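Local coordinates for VP5 (Halorubrum pleomorphic virus 6, PDB 6QGL), which is the envelope protein of a haloarchaeal pleomorphic virus and probably drives fusion of the viral and host membranes, at residues Val55-Lys58 against Ser59-Ser63; Ser122-Glu125 against Thr126-Leu130; Asn233-Glu236 against Thr237-Thr241. All coordinates share one frame; numbering follows the deposited sequence.

Contact 1. Residues Val55-Lys58 against Ser59-Ser63; sequences VKRK and SNNQS
V55 to K58 pass their carbonyls one turn forward to S59 to Q62 in regular α-helical i to i+4 hydrogen bonds, such as N61 N to R57 O at 2.9 Å and Q62 N to K58 O at 2.8 Å. Of the side chains, R57 and N61 are the pair to follow. R57 leaves the backbone with CG anti to N (chi1 -178°), then bends at both chi2 and chi3, which carries its methylenes across the amide one turn on, N61 ND2 lying 3.7 Å from R57 CG. The guanidinium and amide planes are turned 42° from each other. No direct hydrogen bond joins the two side chains; instead a water bridges them, accepting from R57 NH1 at 2.9 Å and donating to N61 OD1 at 2.9 Å. Both groups are buried, and their remaining polar ends are taken up beyond the helix. R57 NE forms a salt bridge with E129 and NH1 also donates to V32 O, while N61 ND2 binds the T126 hydroxyl. On a less buried flank, K58 runs out extended beside Q62, the two pointing the same way, and K58 CE comes within 3.5 Å of Q62 NE2. This is methylene against amide, since K58 NZ goes on to Q225 O and Q62 NE2 to E231. Near the end of the segment, S63 OG lies within reach of both S59 O and N60 O. Taken together, R57 and N61 make a polar, buried seam between helices 43-66 and 97-140 of a helical bundle.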
# COMPACT_ATOMS: atom_id res chain seq x y z
N VAL A 55 4.99 -13.27 -2.37
CA VAL A 55 3.75 -12.82 -1.72
C VAL A 55 4.01 -11.54 -0.92
O VAL A 55 3.28 -10.57 -1.10
CB VAL A 55 3.09 -13.96 -0.89
CG1 VAL A 55 1.97 -13.43 0.00
CG2 VAL A 55 2.55 -15.06 -1.80
N LYS A 56 5.10 -11.52 -0.11
CA LYS A 56 5.52 -10.37 0.70
C LYS A 56 5.83 -9.16 -0.18
O LYS A 56 5.34 -8.07 0.11
CB LYS A 56 6.72 -10.74 1.59
CG LYS A 56 7.07 -9.69 2.65
CD LYS A 56 8.32 -10.09 3.43
CE LYS A 56 8.70 -9.08 4.49
NZ LYS A 56 9.31 -7.86 3.91
N ARG A 57 6.62 -9.35 -1.27
CA ARG A 57 6.98 -8.29 -2.21
C ARG A 57 5.76 -7.71 -2.90
O ARG A 57 5.64 -6.49 -2.97
CB ARG A 57 8.01 -8.78 -3.26
CG ARG A 57 8.49 -7.70 -4.26
CD ARG A 57 9.31 -6.58 -3.63
NE ARG A 57 10.53 -7.08 -2.99
CZ ARG A 57 11.35 -6.35 -2.24
NH1 ARG A 57 11.10 -5.07 -2.04
NH2 ARG A 57 12.42 -6.91 -1.70
N LYS A 58 4.86 -8.57 -3.41
CA LYS A 58 3.64 -8.13 -4.08
C LYS A 58 2.76 -7.33 -3.12
O LYS A 58 2.33 -6.23 -3.48
CB LYS A 58 2.86 -9.31 -4.69
CG LYS A 58 1.81 -8.85 -5.70
CD LYS A 58 0.78 -9.90 -6.01
CE LYS A 58 -0.35 -9.29 -6.80
NZ LYS A 58 -1.24 -10.32 -7.38
N SER A 59 2.56 -7.84 -1.89
CA SER A 59 1.77 -7.21 -0.83
C SER A 59 2.32 -5.83 -0.46
O SER A 59 1.54 -4.90 -0.28
CB SER A 59 1.71 -8.11 0.41
OG SER A 59 0.85 -7.58 1.40
N ASN A 60 3.66 -5.71 -0.36
CA ASN A 60 4.36 -4.46 -0.06
C ASN A 60 4.16 -3.47 -1.20
O ASN A 60 3.83 -2.31 -0.94
CB ASN A 60 5.85 -4.73 0.19
CG ASN A 60 6.71 -3.48 0.23
OD1 ASN A 60 6.64 -2.67 1.15
ND2 ASN A 60 7.55 -3.31 -0.79
N ASN A 61 4.35 -3.93 -2.46
CA ASN A 61 4.19 -3.10 -3.65
C ASN A 61 2.75 -2.63 -3.84
O ASN A 61 2.54 -1.49 -4.24
CB ASN A 61 4.73 -3.82 -4.90
CG ASN A 61 6.23 -4.01 -4.93
OD1 ASN A 61 6.99 -3.44 -4.14
ND2 ASN A 61 6.70 -4.84 -5.85
N GLN A 62 1.75 -3.50 -3.50
CA GLN A 62 0.32 -3.17 -3.57
C GLN A 62 0.01 -2.03 -2.59
O GLN A 62 -0.53 -1.01 -3.00
CB GLN A 62 -0.58 -4.39 -3.25
CG GLN A 62 -0.61 -5.53 -4.28
CD GLN A 62 -1.10 -5.17 -5.67
OE1 GLN A 62 -2.04 -4.39 -5.86
NE2 GLN A 62 -0.46 -5.75 -6.68
N SER A 63 0.43 -2.19 -1.32
CA SER A 63 0.19 -1.20 -0.27
C SER A 63 0.86 0.15 -0.50
O SER A 63 0.30 1.15 -0.06
CB SER A 63 0.59 -1.76 1.09
OG SER A 63 1.97 -2.07 1.16
O HOH W 1 9.87 -3.03 -3.74

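Contact 2. Residues Ser122-Glu125 against Thr126-Leu130; sequences SWNE and TVREL
W123 and V127 sit one turn apart on the long helix 97-140, and they form a CH-pi contact on a buried side of it, where W123 also packs on strand 180-189. V127 CG2 lies over the face of the indole, 3.5 Å from the centroid of the W123 six-membered ring. A chi1 of 163° sets the indole beside the carbonyl carbon of W123 and swings the ring forward along the helix, and its NE1 donates to L184 O. An edge-to-face stack of W123 on W232 ties the same ring to helix 229-257. The backbone is plain α-helix, V127 N bonding W123 O at 3.0 Å, but S122 O takes two donors: T126 N at 3.1 Å and T126 OG1 at 2.7 Å, from opposite faces of the carbonyl plane. That is the familiar threonine-to-i-4-carbonyl bond inside a helix, and it commits the T126 proton to S122. On the more open flank, R128 folds back across E125 at about a right angle, with the carboxylate and guanidinium planes 75° apart. Their salt bridge is weakly hydrogen-bonded, R128 NH1 to E125 OE1 measuring 3.3 Å, and R128 NH2 rests 3.7 Å from N124 CB.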
# COMPACT_ATOMS: atom_id res chain seq x y z
N SER A 122 11.60 1.19 -5.87
CA SER A 122 10.85 0.00 -5.47
C SER A 122 10.73 -1.03 -6.59
O SER A 122 10.73 -2.23 -6.30
CB SER A 122 9.48 0.37 -4.89
OG SER A 122 8.52 0.64 -5.90
N TRP A 123 10.68 -0.57 -7.87
CA TRP A 123 10.66 -1.46 -9.04
C TRP A 123 12.01 -2.16 -9.11
O TRP A 123 12.06 -3.38 -9.22
CB TRP A 123 10.39 -0.68 -10.34
CG TRP A 123 10.76 -1.44 -11.59
CD1 TRP A 123 11.91 -1.31 -12.31
CD2 TRP A 123 10.01 -2.50 -12.20
NE1 TRP A 123 11.91 -2.22 -13.35
CE2 TRP A 123 10.75 -2.94 -13.32
CE3 TRP A 123 8.77 -3.10 -11.93
CZ2 TRP A 123 10.30 -3.96 -14.16
CZ3 TRP A 123 8.32 -4.10 -12.76
CH2 TRP A 123 9.08 -4.54 -13.86
N ASN A 124 13.11 -1.37 -9.02
CA ASN A 124 14.49 -1.86 -9.05
C ASN A 124 14.74 -2.93 -8.01
O ASN A 124 15.35 -3.94 -8.34
CB ASN A 124 15.47 -0.70 -8.88
CG ASN A 124 15.62 0.16 -10.12
OD1 ASN A 124 15.04 -0.10 -11.19
ND2 ASN A 124 16.42 1.21 -10.01
N GLU A 125 14.21 -2.74 -6.78
CA GLU A 125 14.35 -3.73 -5.71
C GLU A 125 13.59 -5.02 -6.02
O GLU A 125 14.13 -6.11 -5.77
CB GLU A 125 13.94 -3.14 -4.35
CG GLU A 125 14.37 -3.97 -3.15
CD GLU A 125 15.83 -4.37 -3.08
OE1 GLU A 125 16.71 -3.49 -3.22
OE2 GLU A 125 16.10 -5.58 -2.89
N THR A 126 12.36 -4.91 -6.58
CA THR A 126 11.52 -6.06 -6.95
C THR A 126 12.28 -6.93 -7.96
O THR A 126 12.39 -8.15 -7.80
CB THR A 126 10.18 -5.56 -7.55
OG1 THR A 126 9.55 -4.66 -6.64
CG2 THR A 126 9.22 -6.70 -7.89
N VAL A 127 12.82 -6.27 -8.98
CA VAL A 127 13.56 -6.82 -10.11
C VAL A 127 14.94 -7.37 -9.67
O VAL A 127 15.34 -8.42 -10.18
CB VAL A 127 13.58 -5.73 -11.20
CG1 VAL A 127 14.39 -6.13 -12.42
CG2 VAL A 127 12.16 -5.40 -11.62
N ARG A 128 15.62 -6.72 -8.70
CA ARG A 128 16.90 -7.19 -8.15
C ARG A 128 16.68 -8.43 -7.31
O ARG A 128 17.54 -9.32 -7.31
CB ARG A 128 17.57 -6.12 -7.27
CG ARG A 128 18.45 -5.16 -8.03
CD ARG A 128 19.49 -4.46 -7.16
NE ARG A 128 18.96 -3.52 -6.16
CZ ARG A 128 18.63 -2.26 -6.41
NH1 ARG A 128 18.13 -1.50 -5.45
NH2 ARG A 128 18.75 -1.77 -7.64
N GLU A 129 15.56 -8.47 -6.56
CA GLU A 129 15.17 -9.60 -5.71
C GLU A 129 14.92 -10.82 -6.57
O GLU A 129 15.45 -11.89 -6.24
CB GLU A 129 13.92 -9.25 -4.88
CG GLU A 129 13.50 -10.32 -3.89
CD GLU A 129 12.24 -9.98 -3.13
OE1 GLU A 129 11.18 -9.78 -3.78
OE2 GLU A 129 12.30 -9.91 -1.88
N LEU A 130 14.17 -10.68 -7.68
CA LEU A 130 13.90 -11.79 -8.60
C LEU A 130 15.21 -12.40 -9.09
O LEU A 130 15.33 -13.62 -9.09
CB LEU A 130 12.99 -11.37 -9.78
CG LEU A 130 12.68 -12.45 -10.84
CD1 LEU A 130 12.02 -13.68 -10.23
CD2 LEU A 130 11.82 -11.90 -11.94

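Contact 3. Residues Asn233-Glu236 against Thr237-Thr241; sequences NAVE and TEMDT
E236 sends its CG away from its backbone N (chi1 167°) and then bends at chi2, while D240 holds CG beside its own N; together these torsions turn two carboxylates toward each other across one helical turn. E236 OE2 stands 3.3 Å from both D240 OD1 and D240 OD2, and the groups meet with their planes 83° apart. Like charges this close would be expected to repel, and basic neighbours probably offset it. R116 forms a salt bridge with D240 OD1, Y120 OH bonds to E236 OE1, and R116 and K207 both stand at long, weak ion-pair range from E236 OE2. Next along the chain from E236, T237 has its hydroxyl between the backbone N and the carbonyl carbon (chi1 55°). From there it lies close to two carbonyls, OG1 of T237 being 2.9 Å from N233 O and 3.1 Å from A234 O. The methyl of the same residue turns to the N233 amide, T237 CG2 lying 3.7 Å from N233 OD1, and N233 ND2 reaches P206 O. The apolar face is carried by V235 and M239: V235 CG1 and M239 CE are 3.8 Å apart, and both side chains pack on F119 of helix 97-140. Beneath all of this runs the α-helical ladder, with T237 N to N233 O at 2.8 Å. The chemistry implies a carboxylate pair that is probably kept charged chiefly by R116, with K207 only weakly placed to help.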
# COMPACT_ATOMS: atom_id res chain seq x y z
N ASN A 233 2.64 0.42 -14.90
CA ASN A 233 2.47 1.45 -15.92
C ASN A 233 1.29 2.37 -15.62
O ASN A 233 1.34 3.54 -16.00
CB ASN A 233 2.33 0.84 -17.31
CG ASN A 233 2.33 1.84 -18.44
OD1 ASN A 233 1.34 1.99 -19.16
ND2 ASN A 233 3.44 2.55 -18.61
N ALA A 234 0.25 1.85 -14.94
CA ALA A 234 -0.93 2.62 -14.55
C ALA A 234 -0.52 3.78 -13.65
O ALA A 234 -0.92 4.92 -13.91
CB ALA A 234 -1.94 1.72 -13.83
N VAL A 235 0.33 3.51 -12.65
CA VAL A 235 0.85 4.50 -11.71
C VAL A 235 1.79 5.47 -12.46
O VAL A 235 1.72 6.68 -12.23
CB VAL A 235 1.55 3.85 -10.48
CG1 VAL A 235 1.91 4.89 -9.43
CG2 VAL A 235 0.68 2.76 -9.86
N GLU A 236 2.61 4.93 -13.38
CA GLU A 236 3.55 5.70 -14.20
C GLU A 236 2.82 6.75 -15.05
O GLU A 236 3.16 7.93 -14.97
CB GLU A 236 4.40 4.76 -15.08
CG GLU A 236 5.18 5.45 -16.19
CD GLU A 236 6.30 6.40 -15.80
OE1 GLU A 236 6.87 6.24 -14.70
OE2 GLU A 236 6.61 7.31 -16.61
N THR A 237 1.81 6.31 -15.84
CA THR A 237 1.02 7.18 -16.72
C THR A 237 0.23 8.23 -15.94
O THR A 237 0.07 9.35 -16.42
CB THR A 237 0.15 6.37 -17.68
OG1 THR A 237 -0.67 5.48 -16.94
CG2 THR A 237 0.97 5.60 -18.71
N GLU A 238 -0.24 7.86 -14.73
CA GLU A 238 -0.98 8.76 -13.84
C GLU A 238 -0.04 9.81 -13.25
O GLU A 238 -0.42 10.98 -13.15
CB GLU A 238 -1.67 7.97 -12.73
CG GLU A 238 -3.01 7.37 -13.13
CD GLU A 238 -3.43 6.13 -12.36
OE1 GLU A 238 -3.17 6.06 -11.14
OE2 GLU A 238 -4.02 5.22 -12.98
N MET A 239 1.20 9.40 -12.91
CA MET A 239 2.25 10.27 -12.39
C MET A 239 2.61 11.33 -13.43
O MET A 239 2.73 12.50 -13.08
CB MET A 239 3.49 9.43 -12.04
CG MET A 239 4.26 9.93 -10.85
SD MET A 239 5.49 8.69 -10.34
CE MET A 239 4.52 7.71 -9.27
N ASP A 240 2.73 10.92 -14.72
CA ASP A 240 3.03 11.83 -15.83
C ASP A 240 1.91 12.86 -15.98
O ASP A 240 2.21 14.04 -16.12
CB ASP A 240 3.21 11.05 -17.16
CG ASP A 240 4.45 10.19 -17.26
OD1 ASP A 240 5.36 10.37 -16.44
OD2 ASP A 240 4.51 9.34 -18.17
N THR A 241 0.64 12.40 -15.91
CA THR A 241 -0.55 13.24 -16.02
C THR A 241 -0.53 14.32 -14.94
O THR A 241 -0.67 15.50 -15.26
CB THR A 241 -1.83 12.37 -15.95
OG1 THR A 241 -1.78 11.36 -16.96
CG2 THR A 241 -3.11 13.18 -16.11

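Overall arrangement
The three contacts lie on three different helices, 43-66, 97-140 and 229-257, all in the N-terminal part of the envelope protein. Contacts 1 and 2 touch directly, their centres 12 Å apart; the salt bridge measures 2.9 Å from R57 NE to E129 OE1, and the probable hydrogen bond 3.0 Å from N61 ND2 to T126 OG1. Contact 3 stands off from both, its centre 19 Å from each and its nearest atoms about 7 Å from contact 1 and about 8 Å from contact 2. It still packs on helix 97-140, though at other residues, so that helix meets both of the others.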